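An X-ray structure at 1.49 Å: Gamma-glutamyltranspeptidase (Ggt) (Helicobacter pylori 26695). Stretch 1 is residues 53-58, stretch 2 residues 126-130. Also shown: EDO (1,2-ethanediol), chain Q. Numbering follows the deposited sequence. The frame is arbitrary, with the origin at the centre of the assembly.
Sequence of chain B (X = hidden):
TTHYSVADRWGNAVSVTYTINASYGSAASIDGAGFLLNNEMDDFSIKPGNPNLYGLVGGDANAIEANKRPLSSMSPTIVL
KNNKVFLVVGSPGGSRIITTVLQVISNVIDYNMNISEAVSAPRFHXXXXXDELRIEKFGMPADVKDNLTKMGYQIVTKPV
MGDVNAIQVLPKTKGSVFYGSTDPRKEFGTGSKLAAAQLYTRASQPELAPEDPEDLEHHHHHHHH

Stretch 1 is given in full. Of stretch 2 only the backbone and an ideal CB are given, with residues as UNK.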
# COMPACT_ATOMS: atom_id res chain seq x y z
N LEU B 53 -6.82 -5.21 -12.19
CA LEU B 53 -5.47 -5.79 -12.20
C LEU B 53 -5.25 -6.86 -11.12
O LEU B 53 -4.41 -7.74 -11.29
CB LEU B 53 -4.41 -4.69 -12.06
CG LEU B 53 -4.03 -3.89 -13.31
CD1 LEU B 53 -3.11 -2.72 -12.94
CD2 LEU B 53 -3.36 -4.77 -14.36
N TYR B 54 -5.99 -6.77 -10.02
CA TYR B 54 -5.85 -7.72 -8.90
C TYR B 54 -7.01 -8.71 -8.81
O TYR B 54 -7.12 -9.46 -7.83
CB TYR B 54 -5.63 -6.97 -7.58
CG TYR B 54 -4.58 -5.90 -7.72
CD1 TYR B 54 -3.24 -6.24 -7.82
CD2 TYR B 54 -4.93 -4.55 -7.82
CE1 TYR B 54 -2.27 -5.28 -7.98
CE2 TYR B 54 -3.95 -3.58 -7.99
CZ TYR B 54 -2.62 -3.95 -8.07
OH TYR B 54 -1.64 -3.00 -8.25
N GLY B 55 -7.86 -8.74 -9.83
CA GLY B 55 -9.04 -9.62 -9.84
C GLY B 55 -10.14 -9.18 -8.88
O GLY B 55 -11.01 -9.97 -8.52
N LEU B 56 -10.09 -7.93 -8.46
CA LEU B 56 -11.12 -7.38 -7.59
C LEU B 56 -12.27 -6.84 -8.44
O LEU B 56 -12.06 -6.33 -9.55
CB LEU B 56 -10.52 -6.29 -6.69
CG LEU B 56 -9.45 -6.76 -5.71
CD1 LEU B 56 -8.68 -5.57 -5.15
CD2 LEU B 56 -10.03 -7.63 -4.59
N VAL B 57 -13.48 -6.97 -7.91
CA VAL B 57 -14.69 -6.55 -8.59
C VAL B 57 -15.51 -5.60 -7.73
O VAL B 57 -15.33 -5.50 -6.50
CB VAL B 57 -15.57 -7.77 -8.95
CG1 VAL B 57 -14.88 -8.61 -10.03
CG2 VAL B 57 -15.88 -8.61 -7.69
N GLY B 58 -16.42 -4.90 -8.39
CA GLY B 58 -17.27 -3.96 -7.69
C GLY B 58 -18.53 -3.63 -8.45
O GLY B 58 -18.86 -4.26 -9.46
N UNK B 126 -6.71 -16.05 0.23
CA UNK B 126 -8.03 -16.31 -0.33
C UNK B 126 -8.73 -14.97 -0.51
O UNK B 126 -8.84 -14.21 0.44
CB UNK B 126 -8.84 -17.25 0.56
N UNK B 127 -9.17 -14.68 -1.73
CA UNK B 127 -9.89 -13.43 -2.03
C UNK B 127 -11.27 -13.65 -2.65
O UNK B 127 -11.81 -12.74 -3.29
CB UNK B 127 -9.05 -12.57 -2.98
N UNK B 128 -11.83 -14.84 -2.42
CA UNK B 128 -13.21 -15.20 -2.78
C UNK B 128 -13.35 -15.44 -4.30
O UNK B 128 -13.73 -16.54 -4.71
CB UNK B 128 -14.17 -14.10 -2.33
N UNK B 129 -13.03 -14.43 -5.11
CA UNK B 129 -12.88 -14.63 -6.55
C UNK B 129 -11.48 -14.16 -6.94
O UNK B 129 -11.11 -13.02 -6.65
CB UNK B 129 -13.96 -13.88 -7.34
N UNK B 130 -10.67 -15.04 -7.56
CA UNK B 130 -10.96 -16.42 -7.87
C UNK B 130 -11.11 -17.26 -6.61
O UNK B 130 -10.56 -16.92 -5.56
CB UNK B 130 -9.86 -17.00 -8.76
C1 EDO Q . -11.89 -3.37 -7.73
O1 EDO Q . -12.05 -2.61 -6.52
C2 EDO Q . -12.28 -2.58 -8.97
O2 EDO Q . -13.01 -3.40 -9.90

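Position 126 sets no terms that stretch 1 could dictate: nothing of that stretch lies within 5.5 Å of its ideal CB, so many side chains would fit. The deposited residue is Met 126, which turns back on its own segment, where its SD accepts a weak hydrogen bond from the backbone N of position 128 at 3.4 Å.

Position 127 is the informative one. Its CA-to-CB bond points toward stretch 1, but the nearest atom there, Leu 56 CD2, is 5.3 Å from the ideal CB, so a short side chain would leave the gap unfilled. Beyond lies the carbonyl of Tyr 54, an acceptor with no neighbouring charge in stretch 1, and the carbonyl of position 129 faces the same space. Two acceptors call for a donor of some length: an amide would suit, and a lysine or arginine could be considered, whereas a carboxylate would meet oxygen with oxygen. The deposited residue is Gln 127. With chi1 in p and chi2 in t, it sends NE2 to Tyr 54 O at 3.0 Å, the N-H...O angle a nearly straight 175°. The same NE2 donates to the backbone O of position 129, also at 3.0 Å, so one amide group ties the two segments together and braces its own loop. Gly 55 leaves room for this: an ideal CB on it would stand 3.3 Å from Gln 127 NE2, and its positive phi of 72° favours glycine in any case.

Position 128 has phi/psi of 75/-59, a positive-phi backbone, as in a classic gamma turn, that most residues adopt reluctantly and glycine more easily. CA-to-CB runs sideways, with nothing of stretch 1 near the ideal CB; only a long or broad side chain could reach Val 57, whose methyls offer an apolar surface. Methionine or a large aromatic residue might be tried. The deposited Trp 128, chi1 in t, spans the distance and brings CZ3 to 3.8 Å from Val 57 CG2, which sits at the edge of the ring, near its plane. Its NE1 is hydrogen-bonded elsewhere in the structure.

Position 129 points toward stretch 1, yet its ideal CB is still 5.0 Å from Gly 55 O, so the demand is loose and several aliphatic or polar side chains would do. Here it is Leu 129, whose side chain comes no nearer than 4.8 Å. Its backbone does more: Leu 129 N donates to Gln 127 O at 2.8 Å, closing a tight turn.

Position 130 points sideways. The peptide bond before it is cis, which strongly suggests proline, and Pro 130 is what occurs, making no contact with stretch 1 within 4.5 Å.

Stretch 2, residues 126-130: MQWLP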
# COMPACT_ATOMS: atom_id res chain seq x y z
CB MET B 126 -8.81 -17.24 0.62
CG MET B 126 -10.32 -17.28 0.45
SD MET B 126 -10.92 -17.84 -1.14
CE MET B 126 -10.56 -19.61 -1.06
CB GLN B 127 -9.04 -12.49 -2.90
CG GLN B 127 -8.68 -13.00 -4.26
CD GLN B 127 -7.95 -11.95 -5.09
OE1 GLN B 127 -6.84 -11.51 -4.74
NE2 GLN B 127 -8.56 -11.53 -6.19
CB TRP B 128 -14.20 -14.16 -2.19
CG TRP B 128 -15.58 -14.09 -2.77
CD1 TRP B 128 -16.59 -14.99 -2.61
CD2 TRP B 128 -16.10 -13.04 -3.58
NE1 TRP B 128 -17.72 -14.55 -3.27
CE2 TRP B 128 -17.43 -13.36 -3.89
CE3 TRP B 128 -15.55 -11.85 -4.09
CZ2 TRP B 128 -18.24 -12.53 -4.67
CZ3 TRP B 128 -16.35 -11.04 -4.87
CH2 TRP B 128 -17.67 -11.38 -5.15
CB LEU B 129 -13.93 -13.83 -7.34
CG LEU B 129 -15.38 -14.26 -7.24
CD1 LEU B 129 -16.28 -13.33 -8.06
CD2 LEU B 129 -15.56 -15.72 -7.67
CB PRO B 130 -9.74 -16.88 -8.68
CG PRO B 130 -8.66 -15.96 -8.31
CD PRO B 130 -9.30 -14.66 -7.94
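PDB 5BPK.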